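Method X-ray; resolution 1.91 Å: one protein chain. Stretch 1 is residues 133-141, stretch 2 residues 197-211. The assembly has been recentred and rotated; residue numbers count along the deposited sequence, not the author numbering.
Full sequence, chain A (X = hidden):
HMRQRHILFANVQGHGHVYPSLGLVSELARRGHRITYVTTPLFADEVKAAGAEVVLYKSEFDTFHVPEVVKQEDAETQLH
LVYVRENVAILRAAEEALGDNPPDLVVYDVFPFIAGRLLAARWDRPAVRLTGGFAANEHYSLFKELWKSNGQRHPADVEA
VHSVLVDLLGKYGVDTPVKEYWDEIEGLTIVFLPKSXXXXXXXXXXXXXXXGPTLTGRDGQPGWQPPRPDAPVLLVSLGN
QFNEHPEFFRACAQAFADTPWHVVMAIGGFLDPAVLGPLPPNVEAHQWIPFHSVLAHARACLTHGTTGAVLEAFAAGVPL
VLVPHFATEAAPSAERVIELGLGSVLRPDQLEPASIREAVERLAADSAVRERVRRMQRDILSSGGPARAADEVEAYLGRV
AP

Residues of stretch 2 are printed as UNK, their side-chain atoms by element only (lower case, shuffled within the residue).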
# COMPACT_ATOMS: atom_id res chain seq x y z
N GLY A 133 -5.13 15.81 -8.43
CA GLY A 133 -4.98 16.27 -9.87
C GLY A 133 -4.06 17.48 -9.88
O GLY A 133 -3.46 17.79 -8.86
N PHE A 134 -3.95 18.18 -11.02
CA PHE A 134 -3.06 19.32 -11.13
C PHE A 134 -3.52 20.43 -10.21
O PHE A 134 -4.73 20.71 -10.08
CB PHE A 134 -3.02 19.83 -12.59
CG PHE A 134 -2.55 18.80 -13.57
CD1 PHE A 134 -1.46 17.97 -13.24
CD2 PHE A 134 -3.16 18.63 -14.80
CE1 PHE A 134 -0.99 16.99 -14.12
CE2 PHE A 134 -2.67 17.65 -15.72
CZ PHE A 134 -1.59 16.83 -15.36
N ALA A 135 -2.54 21.04 -9.55
CA ALA A 135 -2.75 22.31 -8.87
C ALA A 135 -3.12 23.50 -9.81
O ALA A 135 -2.77 23.48 -11.00
CB ALA A 135 -1.50 22.62 -8.06
N ALA A 136 -3.78 24.51 -9.25
CA ALA A 136 -4.21 25.68 -10.01
C ALA A 136 -3.65 26.90 -9.34
O ALA A 136 -3.56 27.00 -8.10
CB ALA A 136 -5.75 25.77 -10.11
N ASN A 137 -3.22 27.83 -10.17
CA ASN A 137 -2.88 29.17 -9.69
C ASN A 137 -3.16 30.16 -10.82
O ASN A 137 -3.78 29.81 -11.83
CB ASN A 137 -1.41 29.23 -9.19
CG ASN A 137 -0.37 29.03 -10.32
OD1 ASN A 137 -0.72 28.96 -11.50
ND2 ASN A 137 0.93 28.94 -9.94
N GLU A 138 -2.62 31.37 -10.72
CA GLU A 138 -2.93 32.37 -11.77
C GLU A 138 -2.37 32.01 -13.15
O GLU A 138 -2.78 32.59 -14.16
CB GLU A 138 -2.50 33.76 -11.32
CG GLU A 138 -0.99 33.95 -11.34
CD GLU A 138 -0.29 33.55 -10.03
OE1 GLU A 138 -0.81 32.71 -9.23
OE2 GLU A 138 0.84 34.10 -9.82
N HIS A 139 -1.43 31.07 -13.20
CA HIS A 139 -0.78 30.66 -14.45
C HIS A 139 -1.45 29.52 -15.15
O HIS A 139 -1.33 29.37 -16.39
CB HIS A 139 0.70 30.33 -14.18
CG HIS A 139 1.48 31.52 -13.77
ND1 HIS A 139 1.59 31.90 -12.45
CD2 HIS A 139 2.06 32.50 -14.50
CE1 HIS A 139 2.29 33.02 -12.38
NE2 HIS A 139 2.56 33.42 -13.61
N TYR A 140 -2.14 28.68 -14.37
CA TYR A 140 -2.64 27.40 -14.87
C TYR A 140 -3.80 26.90 -14.05
O TYR A 140 -3.78 26.91 -12.82
CB TYR A 140 -1.55 26.31 -14.89
CG TYR A 140 -2.10 24.97 -15.35
CD1 TYR A 140 -2.31 24.72 -16.72
CD2 TYR A 140 -2.41 23.98 -14.44
CE1 TYR A 140 -2.84 23.53 -17.14
CE2 TYR A 140 -2.93 22.77 -14.86
CZ TYR A 140 -3.15 22.57 -16.23
OH TYR A 140 -3.65 21.37 -16.66
N SER A 141 -4.82 26.45 -14.77
CA SER A 141 -5.95 25.84 -14.12
C SER A 141 -6.47 24.80 -15.11
O SER A 141 -6.89 25.14 -16.21
CB SER A 141 -7.03 26.87 -13.77
OG SER A 141 -8.17 26.17 -13.26
N UNK A 197 5.47 16.58 -12.82
CA UNK A 197 4.29 16.18 -13.60
C UNK A 197 3.32 17.38 -13.66
O UNK A 197 2.43 17.43 -14.52
c UNK A 197 3.00 13.76 -15.08
c UNK A 197 0.77 12.94 -15.59
c UNK A 197 3.58 14.98 -12.95
c UNK A 197 2.08 13.09 -15.96
c UNK A 197 2.58 14.30 -13.86
c UNK A 197 0.31 13.48 -14.35
c UNK A 197 1.25 14.17 -13.49
N UNK A 198 3.51 18.37 -12.78
CA UNK A 198 2.65 19.56 -12.76
C UNK A 198 2.93 20.58 -13.91
O UNK A 198 4.06 21.15 -14.02
o UNK A 198 0.11 20.69 -10.51
c UNK A 198 2.17 21.64 -11.34
c UNK A 198 0.63 21.55 -11.22
n UNK A 198 -0.10 22.48 -11.88
c UNK A 198 2.82 20.27 -11.41
N UNK A 199 1.89 20.91 -14.72
CA UNK A 199 2.05 22.02 -15.71
C UNK A 199 2.42 23.35 -15.02
O UNK A 199 1.84 23.63 -13.95
c UNK A 199 -0.03 20.78 -16.13
c UNK A 199 0.64 22.13 -16.38
c UNK A 199 0.53 20.31 -14.76
N UNK A 200 3.36 24.13 -15.58
CA UNK A 200 3.81 25.42 -14.96
C UNK A 200 4.31 25.29 -13.50
O UNK A 200 4.15 26.23 -12.70
c UNK A 200 2.67 26.48 -15.01
c UNK A 200 1.38 27.37 -19.05
c UNK A 200 2.21 26.80 -16.40
c UNK A 200 2.78 27.87 -17.12
c UNK A 200 0.83 26.31 -18.35
c UNK A 200 1.24 26.03 -17.03
c UNK A 200 2.36 28.16 -18.43
N UNK A 201 4.91 24.14 -13.18
CA UNK A 201 5.40 23.79 -11.87
C UNK A 201 6.24 24.93 -11.23
O UNK A 201 6.08 25.21 -10.05
c UNK A 201 6.23 22.43 -11.93
N UNK A 202 7.11 25.59 -12.02
CA UNK A 202 8.01 26.65 -11.51
C UNK A 202 7.29 27.86 -10.92
O UNK A 202 7.89 28.64 -10.18
c UNK A 202 9.42 28.24 -14.81
c UNK A 202 9.02 27.11 -12.59
c UNK A 202 8.41 27.95 -13.71
o UNK A 202 10.29 27.40 -15.07
o UNK A 202 9.33 29.30 -15.41
N UNK A 203 6.01 28.02 -11.27
CA UNK A 203 5.22 29.18 -10.89
C UNK A 203 4.51 28.94 -9.55
O UNK A 203 3.88 29.85 -9.01
o UNK A 203 3.14 28.48 -11.97
c UNK A 203 4.80 29.63 -13.33
c UNK A 203 4.15 29.52 -11.98
N UNK A 204 4.62 27.74 -9.00
CA UNK A 204 3.89 27.39 -7.76
C UNK A 204 4.74 27.70 -6.55
O UNK A 204 5.84 27.13 -6.40
c UNK A 204 0.86 25.85 -8.20
c UNK A 204 2.19 25.72 -8.69
c UNK A 204 2.41 25.50 -10.05
c UNK A 204 1.35 25.40 -10.94
c UNK A 204 -0.01 25.51 -10.44
c UNK A 204 3.37 25.91 -7.78
c UNK A 204 -0.23 25.76 -9.07
N UNK A 205 4.25 28.60 -5.69
CA UNK A 205 5.04 29.01 -4.54
C UNK A 205 5.04 28.00 -3.39
O UNK A 205 4.45 26.93 -3.50
o UNK A 205 2.68 29.62 -3.08
c UNK A 205 3.31 30.61 -3.55
c UNK A 205 4.71 30.45 -4.08
o UNK A 205 2.79 31.75 -3.60
N UNK A 206 5.62 28.40 -2.25
CA UNK A 206 5.82 27.47 -1.15
C UNK A 206 4.50 27.02 -0.49
O UNK A 206 4.55 26.06 0.27
c UNK A 206 6.78 28.03 -0.08
o UNK A 206 7.33 30.35 -1.46
c UNK A 206 6.32 29.35 0.49
c UNK A 206 6.49 30.49 -0.53
o UNK A 206 5.76 31.50 -0.42
N UNK A 207 3.37 27.66 -0.78
CA UNK A 207 2.04 27.17 -0.35
C UNK A 207 1.61 25.86 -1.02
O UNK A 207 0.59 25.27 -0.66
c UNK A 207 0.09 30.49 -0.23
c UNK A 207 -0.38 31.82 -2.27
n UNK A 207 -1.41 32.37 -1.66
c UNK A 207 1.14 29.53 0.26
n UNK A 207 0.35 30.91 -1.62
n UNK A 207 -0.08 32.17 -3.52
c UNK A 207 0.98 28.22 -0.58
N UNK A 208 2.35 25.40 -2.02
CA UNK A 208 2.00 24.13 -2.70
C UNK A 208 3.08 23.10 -2.36
O UNK A 208 4.26 23.32 -2.65
c UNK A 208 1.90 24.32 -4.21
c UNK A 208 0.94 26.63 -4.56
c UNK A 208 -0.12 27.50 -4.89
c UNK A 208 -1.53 25.58 -5.37
c UNK A 208 -0.47 24.73 -4.99
c UNK A 208 0.77 25.25 -4.62
c UNK A 208 -1.36 26.97 -5.32
N UNK A 209 2.69 22.00 -1.73
CA UNK A 209 3.63 20.89 -1.52
C UNK A 209 3.34 19.71 -2.50
O UNK A 209 2.26 19.08 -2.45
c UNK A 209 3.60 20.41 -0.06
N UNK A 210 4.28 19.42 -3.38
CA UNK A 210 4.09 18.29 -4.37
C UNK A 210 4.64 17.00 -3.75
O UNK A 210 5.85 16.70 -3.82
c UNK A 210 4.51 21.12 -6.08
c UNK A 210 2.97 19.65 -7.25
c UNK A 210 2.76 22.10 -7.51
c UNK A 210 2.32 20.78 -7.84
c UNK A 210 4.08 19.83 -6.40
c UNK A 210 4.72 18.62 -5.74
c UNK A 210 3.88 22.29 -6.64
N UNK A 211 3.77 16.27 -3.05
CA UNK A 211 4.21 15.12 -2.23
C UNK A 211 4.22 13.78 -2.97
O UNK A 211 4.70 12.76 -2.46
c UNK A 211 3.45 15.03 -0.85
c UNK A 211 3.63 16.37 -0.03
c UNK A 211 1.97 14.62 -1.10

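Position 197 carries one carbon leading into a six-carbon ring with no heteroatom, set obliquely to the ring of Phe-134: Phe-197. Its CD2 lies 3.7 Å from CE1 of Phe-134.

At 198 three carbons form an unbranched chain, the third bearing one oxygen and one nitrogen. That amide faces the backbone of Ala-135, oxygen to N and nitrogen to O, so it is Gln-198. OE1 accepts from Ala-135 N at 2.8 Å and NE2 donates to Ala-135 O at 3.0 Å; one side chain satisfies both polar backbone atoms, as a strand neighbour might.

Position 199 has three carbons closing a ring onto its own N: Pro-199. Its CD sits 3.6 Å from the centroid of the Phe-134 ring and its CB 3.7 Å from that of Tyr-140, each over a face.

Position 200, again one carbon plus a six-carbon ring, is Phe-200. CD2 touches Tyr-140 CB at 3.5 Å; the two rings are near parallel but slid apart. Its positive phi suits the type II turn from Gln-198 to position 201.

A single carbon pointing away makes 201 Ala-201. At 202, three carbons ending in two oxygens give Glu-202, which makes no contact with stretch 1.

Position 203 branches at its first carbon into one oxygen and one carbon: Thr-203. Asn-137 ND2 donates to OG1 at 3.0 Å, almost linearly, while OG1 donates to Phe-200 O at 2.6 Å. CB packs over a face of His-139.

Position 204 is one carbon and a six-carbon ring, Phe-204; its CE1 is 3.5 Å from Ala-135 CB, and Asn-137 ND2 lies over a ring face.

Two carbons with two terminal oxygens make 205 Asp-205; three carbons with two oxygens make 206 Glu-206; neither touches stretch 1. At 207, three carbons, a nitrogen, then a carbon with two nitrogens spell Arg-207, salt-bridged to Asp-205 (NH2 to OD2, 2.9 Å).

Position 208 bears another six-carbon ring on one carbon, Phe-208, with CD1 3.9 Å from Ala-135 CB. Position 209 has a single side-chain carbon, out of reach of stretch 1: Ala-209. The ring at 210, also six carbons on one, is Phe-210, whose CE1 reaches Ala-135 CB at 4.2 Å. At 211, a carbon bearing two carbons is Val-211, out of reach.

The contact pairs shape with polarity. Ala-135 offers a small methyl to three phenylalanine rings, while Gln-198 reads its backbone. Pro-199 packs against the faces of two aromatic rings, CD over Phe-134 and CB over Tyr-140. Asn-137 works twice: ND2 reaches Thr-203, and OD1 accepts from His-139 N at 2.8 Å, helping hold its own loop in shape.

Stretch 2 197-211: FQPFAETFDERFAFV
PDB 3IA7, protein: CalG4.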